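Local coordinates for protein serine-threonine phosphatase 2C (Toxoplasma gondii, PDB 2I44) that probably removes phosphate from phosphoserine and phosphothreonine residues of proteins as a metal-dependent PP2C-family phosphatase, and binds calcium ions, at residues I190-E198 against K206-F214; M225-F233 against Y241-V249. All coordinates share one frame; numbering follows the deposited sequence.

How the contacts relate
Followed from the N terminus, the chain leaves helix 184-192, and contact 1 closes a short loop by pairing strand 196-198 with strand 208-210. Helix 214-219 comes next, and contact 2 then closes a second loop, in which 225-233 meets 241-249. The two contacts follow one another in series, neither nested nor crossed, with centres about 11 Å apart. They also touch: Ile209 N lies 2.8 Å from Leu227 O, a probable hydrogen bond that joins the hairpin of contact 1 to 225-233. Contact 2 carries the connection inward: its first segment runs into strand 233-234 and its second into strand 248-253, both in one antiparallel sheet of the PP2C fold.

Contact 1. Residues I190-E198 against K206-F214; sequences IMRNGGSVE and KPFIRGGDF
Ser196 and Arg210 form a hydrogen-bonded pair in a two-stranded antiparallel beta hairpin, as do Glu198 and Phe208; Val197 and Ile209 are the non-hydrogen-bonded pair between them. Four backbone bonds hold the ladder, among them Arg210 N to Ser196 O at 2.8 Å and 170°. The buried, closely packed side carries Val197 and Ile209. There Ile190, from the last turn of helix 184-192, sets its CG1 3.7 Å from CD1 of Ile209, while Val197 CG1 lies alongside the Pro207 ring, 3.8 Å from its CB. Gly194, at positive phi, ends that helix in a Schellman motif in which Gly195 N bonds to Ile190 O. At the solvent-exposed end Gly194 O still lies 3.3 Å from Gly212 CA. The other face is more open and mixed: Phe208 shares it with Ser196, Glu198 and Arg210. The Arg210 guanidinium lies between the Phe214 ring and Glu198 CG, which stands 3.4 Å from Arg210 NE. A bend at chi2 (-58°) lays the Glu198 carboxylate over the guanidinium, planes 19° apart; OE1 is 4.2 Å from NH1, beyond a salt bridge, so any attraction is probably of charge alone. Ser196 OG instead donates to the anti lone pair of Glu198 OE2, at 2.7 Å.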
loop_
_atom_site.group_PDB
_atom_site.type_symbol
_atom_site.label_atom_id
_atom_site.label_comp_id
_atom_site.label_asym_id
_atom_site.label_seq_id
_atom_site.Cartn_x
_atom_site.Cartn_y
_atom_site.Cartn_z
ATOM N N ILE A 190 4.548 -20.771 4.243
ATOM C CA ILE A 190 5.683 -20.894 3.338
ATOM C C ILE A 190 6.259 -22.314 3.306
ATOM O O ILE A 190 6.569 -22.846 2.232
ATOM C CB ILE A 190 6.792 -19.898 3.717
ATOM C CG1 ILE A 190 6.282 -18.468 3.506
ATOM C CG2 ILE A 190 8.045 -20.164 2.885
ATOM C CD1 ILE A 190 7.103 -17.418 4.216
HETATM N N MSE A 191 6.390 -22.924 4.480
HETATM C CA MSE A 191 6.939 -24.269 4.578
HETATM C C MSE A 191 5.965 -25.327 4.074
HETATM O O MSE A 191 6.388 -26.362 3.559
HETATM C CB MSE A 191 7.354 -24.567 6.022
HETATM C CG MSE A 191 8.477 -23.667 6.535
HETATM SE SE MSE A 191 8.848 -23.931 8.416
HETATM C CE MSE A 191 10.801 -23.900 8.391
ATOM N N ARG A 192 4.669 -25.078 4.223
ATOM C CA ARG A 192 3.673 -26.030 3.740
ATOM C C ARG A 192 3.684 -26.038 2.220
ATOM O O ARG A 192 3.404 -27.056 1.596
ATOM C CB ARG A 192 2.266 -25.658 4.215
ATOM C CG ARG A 192 1.944 -26.049 5.643
ATOM C CD ARG A 192 0.556 -25.559 6.021
ATOM N NE ARG A 192 0.338 -25.607 7.464
ATOM C CZ ARG A 192 -0.703 -25.049 8.081
ATOM N NH1 ARG A 192 -1.627 -24.400 7.383
ATOM N NH2 ARG A 192 -0.821 -25.128 9.399
ATOM N N ASN A 193 4.014 -24.898 1.628
ATOM C CA ASN A 193 4.039 -24.795 0.182
ATOM C C ASN A 193 5.416 -25.048 -0.426
ATOM O O ASN A 193 5.683 -24.688 -1.568
ATOM C CB ASN A 193 3.477 -23.439 -0.236
ATOM C CG ASN A 193 1.962 -23.382 -0.108
ATOM O OD1 ASN A 193 1.239 -23.895 -0.964
ATOM N ND2 ASN A 193 1.475 -22.787 0.974
ATOM N N GLY A 194 6.289 -25.675 0.351
ATOM C CA GLY A 194 7.612 -26.010 -0.145
ATOM C C GLY A 194 8.647 -24.905 -0.180
ATOM O O GLY A 194 9.720 -25.096 -0.733
ATOM N N GLY A 195 8.339 -23.744 0.384
ATOM C CA GLY A 195 9.329 -22.681 0.395
ATOM C C GLY A 195 10.026 -22.762 1.734
ATOM O O GLY A 195 9.799 -23.702 2.496
ATOM N N SER A 196 10.898 -21.809 2.027
ATOM C CA SER A 196 11.554 -21.803 3.322
ATOM C C SER A 196 11.740 -20.362 3.746
ATOM O O SER A 196 11.623 -19.448 2.937
ATOM C CB SER A 196 12.916 -22.490 3.258
ATOM O OG SER A 196 13.822 -21.724 2.487
ATOM N N VAL A 197 12.012 -20.172 5.030
ATOM C CA VAL A 197 12.253 -18.854 5.588
ATOM C C VAL A 197 13.698 -18.887 6.051
ATOM O O VAL A 197 14.049 -19.628 6.971
ATOM C CB VAL A 197 11.322 -18.573 6.772
ATOM C CG1 VAL A 197 11.746 -17.291 7.468
ATOM C CG2 VAL A 197 9.885 -18.455 6.271
ATOM N N GLU A 198 14.528 -18.086 5.393
ATOM C CA GLU A 198 15.953 -18.040 5.678
ATOM C C GLU A 198 16.384 -16.880 6.568
ATOM O O GLU A 198 16.029 -15.727 6.326
ATOM C CB GLU A 198 16.734 -17.982 4.362
ATOM C CG GLU A 198 16.501 -19.172 3.427
ATOM C CD GLU A 198 16.848 -20.501 4.076
ATOM O OE1 GLU A 198 17.838 -20.546 4.836
ATOM O OE2 GLU A 198 16.143 -21.503 3.823
ATOM N N LYS A 206 15.901 -9.896 9.839
ATOM C CA LYS A 206 15.207 -9.655 8.575
ATOM C C LYS A 206 15.255 -10.882 7.672
ATOM O O LYS A 206 15.887 -10.867 6.615
ATOM C CB LYS A 206 15.813 -8.456 7.836
ATOM C CG LYS A 206 15.649 -7.123 8.546
ATOM C CD LYS A 206 15.996 -5.968 7.610
ATOM C CE LYS A 206 16.114 -4.646 8.355
ATOM N NZ LYS A 206 17.225 -4.705 9.347
ATOM N N PRO A 207 14.590 -11.971 8.088
ATOM C CA PRO A 207 14.567 -13.207 7.301
ATOM C C PRO A 207 13.942 -13.032 5.912
ATOM O O PRO A 207 13.203 -12.074 5.652
ATOM C CB PRO A 207 13.779 -14.167 8.191
ATOM C CG PRO A 207 12.855 -13.238 8.945
ATOM C CD PRO A 207 13.775 -12.109 9.308
ATOM N N PHE A 208 14.252 -13.973 5.027
ATOM C CA PHE A 208 13.770 -13.952 3.649
ATOM C C PHE A 208 12.860 -15.134 3.353
ATOM O O PHE A 208 12.987 -16.184 3.979
ATOM C CB PHE A 208 14.949 -14.056 2.671
ATOM C CG PHE A 208 15.939 -12.925 2.758
ATOM C CD1 PHE A 208 15.805 -11.803 1.944
ATOM C CD2 PHE A 208 17.020 -12.992 3.637
ATOM C CE1 PHE A 208 16.737 -10.762 2.001
ATOM C CE2 PHE A 208 17.953 -11.960 3.703
ATOM C CZ PHE A 208 17.812 -10.841 2.883
ATOM N N ILE A 209 11.937 -14.949 2.411
ATOM C CA ILE A 209 11.094 -16.047 1.971
ATOM C C ILE A 209 11.873 -16.547 0.765
ATOM O O ILE A 209 12.218 -15.770 -0.124
ATOM C CB ILE A 209 9.666 -15.611 1.520
ATOM C CG1 ILE A 209 8.988 -16.790 0.793
ATOM C CG2 ILE A 209 9.725 -14.375 0.631
ATOM C CD1 ILE A 209 7.470 -16.619 0.541
ATOM N N ARG A 210 12.177 -17.834 0.742
ATOM C CA ARG A 210 12.940 -18.412 -0.351
ATOM C C ARG A 210 12.182 -19.555 -1.012
ATOM O O ARG A 210 11.641 -20.424 -0.328
ATOM C CB ARG A 210 14.285 -18.909 0.182
ATOM C CG ARG A 210 15.123 -19.645 -0.837
ATOM C CD ARG A 210 16.438 -20.110 -0.236
ATOM N NE ARG A 210 17.316 -19.000 0.127
ATOM C CZ ARG A 210 18.536 -19.151 0.635
ATOM N NH1 ARG A 210 19.020 -20.367 0.842
ATOM N NH2 ARG A 210 19.272 -18.088 0.934
ATOM N N GLY A 211 12.149 -19.549 -2.341
ATOM C CA GLY A 211 11.454 -20.598 -3.074
ATOM C C GLY A 211 12.092 -21.970 -2.921
ATOM O O GLY A 211 13.263 -22.086 -2.552
ATOM N N GLY A 212 11.322 -23.014 -3.211
ATOM C CA GLY A 212 11.834 -24.369 -3.095
ATOM C C GLY A 212 12.854 -24.723 -4.159
ATOM O O GLY A 212 13.619 -25.678 -4.005
ATOM N N ASP A 213 12.872 -23.952 -5.242
ATOM C CA ASP A 213 13.795 -24.196 -6.342
ATOM C C ASP A 213 15.014 -23.277 -6.286
ATOM O O ASP A 213 15.866 -23.309 -7.174
ATOM C CB ASP A 213 13.064 -23.999 -7.667
ATOM C CG ASP A 213 12.516 -22.594 -7.825
ATOM O OD1 ASP A 213 12.469 -21.861 -6.815
ATOM O OD2 ASP A 213 12.129 -22.224 -8.951
ATOM N N PHE A 214 15.103 -22.477 -5.228
ATOM C CA PHE A 214 16.208 -21.534 -5.076
ATOM C C PHE A 214 17.580 -22.163 -5.217
ATOM O O PHE A 214 18.411 -21.702 -5.999
ATOM C CB PHE A 214 16.137 -20.844 -3.715
ATOM C CG PHE A 214 17.180 -19.780 -3.521
ATOM C CD1 PHE A 214 16.928 -18.464 -3.898
ATOM C CD2 PHE A 214 18.416 -20.094 -2.966
ATOM C CE1 PHE A 214 17.896 -17.472 -3.722
ATOM C CE2 PHE A 214 19.390 -19.111 -2.788
ATOM C CZ PHE A 214 19.126 -17.798 -3.167
#

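Contact 2. Residues M225-F233 against Y241-V249; sequences MQLQYSRAF and YGLSNQPDV
Two torsion patterns bring the key groups of 225-233 and 241-249 together. Arg231 has CG anti to its carbonyl carbon (chi1 -57°) and a chain extended from CG to NE, which carries the guanidinium past Ser244 to Gln246 and Asp248. Leu243 has CG anti to its backbone N (chi1 -171°), and its CD1 packs against the Ser230 carbonyl group, 3.5 Å from the carbon. Its other methyl, CD2, meets CD1 of Leu227 at 3.8 Å, the two leucines crossing at about a right angle. The loop also carries Tyr229, whose side chain is about 6 Å from a bound calcium ion, beside the metal site of Asp60 and Gly61. A single backbone bridge at Arg231 and Ser244 ties this loop, which leads into strand 233-234, to the segment leading into strand 248-253: Ser244 N donates to Ser230 O at 3.2 Å, and Ala232 N to Ser244 O at 2.9 Å. Ser244 OG accepts from Gln246 N in an ST turn, bending the chain beside the arginine. Arg231 NH1 then donates to Gln246 O at 2.9 Å, approaching from above the carbonyl plane, 45° out of it. Glu186 of helix 184-192 holds both Arg231 NH2, by a salt bridge, and Ser230 OG. Different nitrogens thus make the bonds to Gln246 O and Glu186, which should fix the guanidinium's rotation; Asp248, whose OD2 bonds to His179, probably adds only a weak charge attraction through OD1, 3.8 Å from Arg231 NH1 and well out of the guanidinium plane.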
loop_
_atom_site.group_PDB
_atom_site.type_symbol
_atom_site.label_atom_id
_atom_site.label_comp_id
_atom_site.label_asym_id
_atom_site.label_seq_id
_atom_site.Cartn_x
_atom_site.Cartn_y
_atom_site.Cartn_z
HETATM N N MSE A 225 15.599 -15.181 -6.718
HETATM C CA MSE A 225 15.442 -14.069 -5.788
HETATM C C MSE A 225 14.660 -14.396 -4.526
HETATM O O MSE A 225 13.921 -15.382 -4.469
HETATM C CB MSE A 225 14.791 -12.882 -6.501
HETATM C CG MSE A 225 15.597 -12.341 -7.681
HETATM SE SE MSE A 225 17.270 -11.493 -7.129
HETATM C CE MSE A 225 18.513 -12.838 -7.715
ATOM N N GLN A 226 14.840 -13.536 -3.525
ATOM C CA GLN A 226 14.200 -13.654 -2.219
ATOM C C GLN A 226 13.541 -12.329 -1.841
ATOM O O GLN A 226 13.881 -11.283 -2.377
ATOM C CB GLN A 226 15.242 -13.983 -1.155
ATOM C CG GLN A 226 15.961 -15.296 -1.350
ATOM C CD GLN A 226 17.269 -15.354 -0.580
ATOM O OE1 GLN A 226 18.223 -14.626 -0.891
ATOM N NE2 GLN A 226 17.324 -16.216 0.430
ATOM N N LEU A 227 12.605 -12.383 -0.903
ATOM C CA LEU A 227 11.914 -11.185 -0.449
ATOM C C LEU A 227 11.881 -11.178 1.068
ATOM O O LEU A 227 11.934 -12.231 1.706
ATOM C CB LEU A 227 10.483 -11.152 -0.993
ATOM C CG LEU A 227 10.333 -11.159 -2.516
ATOM C CD1 LEU A 227 8.859 -11.135 -2.882
ATOM C CD2 LEU A 227 11.047 -9.944 -3.101
ATOM N N GLN A 228 11.801 -9.990 1.652
ATOM C CA GLN A 228 11.750 -9.892 3.099
ATOM C C GLN A 228 10.340 -9.646 3.627
ATOM O O GLN A 228 10.150 -9.296 4.785
ATOM C CB GLN A 228 12.740 -8.834 3.586
ATOM C CG GLN A 228 14.170 -9.327 3.456
ATOM C CD GLN A 228 15.204 -8.279 3.808
ATOM O OE1 GLN A 228 15.222 -7.189 3.236
ATOM N NE2 GLN A 228 16.079 -8.610 4.752
ATOM N N TYR A 229 9.353 -9.822 2.754
ATOM C CA TYR A 229 7.953 -9.722 3.142
ATOM C C TYR A 229 7.260 -10.936 2.518
ATOM O O TYR A 229 7.650 -11.400 1.439
ATOM C CB TYR A 229 7.319 -8.386 2.719
ATOM C CG TYR A 229 7.602 -7.906 1.320
ATOM C CD1 TYR A 229 6.749 -8.224 0.267
ATOM C CD2 TYR A 229 8.700 -7.092 1.054
ATOM C CE1 TYR A 229 6.982 -7.736 -1.019
ATOM C CE2 TYR A 229 8.941 -6.602 -0.225
ATOM C CZ TYR A 229 8.077 -6.928 -1.255
ATOM O OH TYR A 229 8.292 -6.442 -2.519
ATOM N N SER A 230 6.248 -11.451 3.204
ATOM C CA SER A 230 5.549 -12.664 2.774
ATOM C C SER A 230 4.269 -12.560 1.937
ATOM O O SER A 230 3.659 -13.584 1.602
ATOM C CB SER A 230 5.276 -13.513 4.011
ATOM O OG SER A 230 4.868 -12.681 5.075
ATOM N N ARG A 231 3.846 -11.340 1.626
ATOM C CA ARG A 231 2.658 -11.130 0.804
ATOM C C ARG A 231 2.978 -9.993 -0.152
ATOM O O ARG A 231 3.645 -9.029 0.228
ATOM C CB ARG A 231 1.437 -10.792 1.671
ATOM C CG ARG A 231 1.128 -11.860 2.712
ATOM C CD ARG A 231 -0.284 -11.737 3.249
ATOM N NE ARG A 231 -0.488 -12.546 4.447
ATOM C CZ ARG A 231 -1.648 -12.652 5.088
ATOM N NH1 ARG A 231 -2.716 -12.002 4.637
ATOM N NH2 ARG A 231 -1.732 -13.386 6.195
ATOM N N ALA A 232 2.522 -10.111 -1.392
ATOM C CA ALA A 232 2.812 -9.086 -2.379
ATOM C C ALA A 232 2.188 -9.335 -3.739
ATOM O O ALA A 232 1.653 -10.416 -4.019
ATOM C CB ALA A 232 4.320 -8.970 -2.547
ATOM N N PHE A 233 2.250 -8.307 -4.576
ATOM C CA PHE A 233 1.771 -8.408 -5.943
ATOM C C PHE A 233 2.983 -8.931 -6.716
ATOM O O PHE A 233 4.116 -8.578 -6.403
ATOM C CB PHE A 233 1.413 -7.038 -6.509
ATOM C CG PHE A 233 0.048 -6.550 -6.132
ATOM C CD1 PHE A 233 -1.082 -7.289 -6.455
ATOM C CD2 PHE A 233 -0.110 -5.318 -5.506
ATOM C CE1 PHE A 233 -2.349 -6.814 -6.167
ATOM C CE2 PHE A 233 -1.380 -4.827 -5.210
ATOM C CZ PHE A 233 -2.503 -5.577 -5.543
ATOM N N TYR A 241 5.262 -20.854 -3.635
ATOM C CA TYR A 241 6.039 -21.232 -2.459
ATOM C C TYR A 241 5.688 -20.463 -1.184
ATOM O O TYR A 241 6.532 -20.308 -0.307
ATOM C CB TYR A 241 7.530 -21.055 -2.747
ATOM C CG TYR A 241 8.075 -21.991 -3.805
ATOM C CD1 TYR A 241 8.063 -23.374 -3.617
ATOM C CD2 TYR A 241 8.633 -21.488 -4.980
ATOM C CE1 TYR A 241 8.600 -24.236 -4.575
ATOM C CE2 TYR A 241 9.172 -22.335 -5.940
ATOM C CZ TYR A 241 9.154 -23.704 -5.733
ATOM O OH TYR A 241 9.708 -24.524 -6.682
ATOM N N GLY A 242 4.458 -19.976 -1.074
ATOM C CA GLY A 242 4.086 -19.253 0.128
ATOM C C GLY A 242 3.828 -17.762 0.004
ATOM O O GLY A 242 3.210 -17.178 0.892
ATOM N N LEU A 243 4.305 -17.126 -1.065
ATOM C CA LEU A 243 4.057 -15.691 -1.240
ATOM C C LEU A 243 2.562 -15.551 -1.571
ATOM O O LEU A 243 2.099 -16.027 -2.608
ATOM C CB LEU A 243 4.918 -15.127 -2.377
ATOM C CG LEU A 243 4.962 -13.606 -2.583
ATOM C CD1 LEU A 243 5.524 -12.922 -1.337
ATOM C CD2 LEU A 243 5.818 -13.277 -3.803
ATOM N N SER A 244 1.818 -14.895 -0.690
ATOM C CA SER A 244 0.375 -14.727 -0.854
ATOM C C SER A 244 -0.081 -13.365 -1.387
ATOM O O SER A 244 0.623 -12.360 -1.247
ATOM C CB SER A 244 -0.302 -14.985 0.498
ATOM O OG SER A 244 -1.678 -14.653 0.472
ATOM N N ASN A 245 -1.262 -13.340 -2.004
ATOM C CA ASN A 245 -1.831 -12.092 -2.506
ATOM C C ASN A 245 -3.078 -11.755 -1.690
ATOM O O ASN A 245 -3.863 -10.886 -2.061
ATOM C CB ASN A 245 -2.190 -12.182 -3.999
ATOM C CG ASN A 245 -3.128 -13.334 -4.318
ATOM O OD1 ASN A 245 -3.955 -13.738 -3.498
ATOM N ND2 ASN A 245 -3.011 -13.858 -5.530
ATOM N N GLN A 246 -3.251 -12.466 -0.578
ATOM C CA GLN A 246 -4.376 -12.252 0.331
ATOM C C GLN A 246 -4.072 -11.013 1.164
ATOM O O GLN A 246 -3.131 -11.008 1.948
ATOM C CB GLN A 246 -4.534 -13.465 1.255
ATOM C CG GLN A 246 -5.548 -13.295 2.382
ATOM C CD GLN A 246 -6.946 -13.042 1.861
ATOM O OE1 GLN A 246 -7.443 -11.912 1.899
ATOM N NE2 GLN A 246 -7.584 -14.090 1.354
ATOM N N PRO A 247 -4.853 -9.938 0.991
ATOM C CA PRO A 247 -4.578 -8.736 1.781
ATOM C C PRO A 247 -5.260 -8.777 3.137
ATOM O O PRO A 247 -6.226 -9.512 3.329
ATOM C CB PRO A 247 -5.159 -7.629 0.914
ATOM C CG PRO A 247 -6.400 -8.303 0.360
ATOM C CD PRO A 247 -5.868 -9.664 -0.048
ATOM N N ASP A 248 -4.735 -8.021 4.092
ATOM C CA ASP A 248 -5.410 -7.923 5.383
ATOM C C ASP A 248 -6.273 -6.701 5.108
ATOM O O ASP A 248 -5.797 -5.730 4.518
ATOM C CB ASP A 248 -4.432 -7.646 6.538
ATOM C CG ASP A 248 -3.743 -8.910 7.034
ATOM O OD1 ASP A 248 -4.446 -9.906 7.306
ATOM O OD2 ASP A 248 -2.505 -8.914 7.159
ATOM N N VAL A 249 -7.542 -6.752 5.485
ATOM C CA VAL A 249 -8.428 -5.626 5.231
ATOM C C VAL A 249 -9.023 -5.115 6.530
ATOM O O VAL A 249 -9.358 -5.900 7.419
ATOM C CB VAL A 249 -9.561 -6.026 4.256
ATOM C CG1 VAL A 249 -10.412 -4.815 3.913
ATOM C CG2 VAL A 249 -8.962 -6.623 2.986
#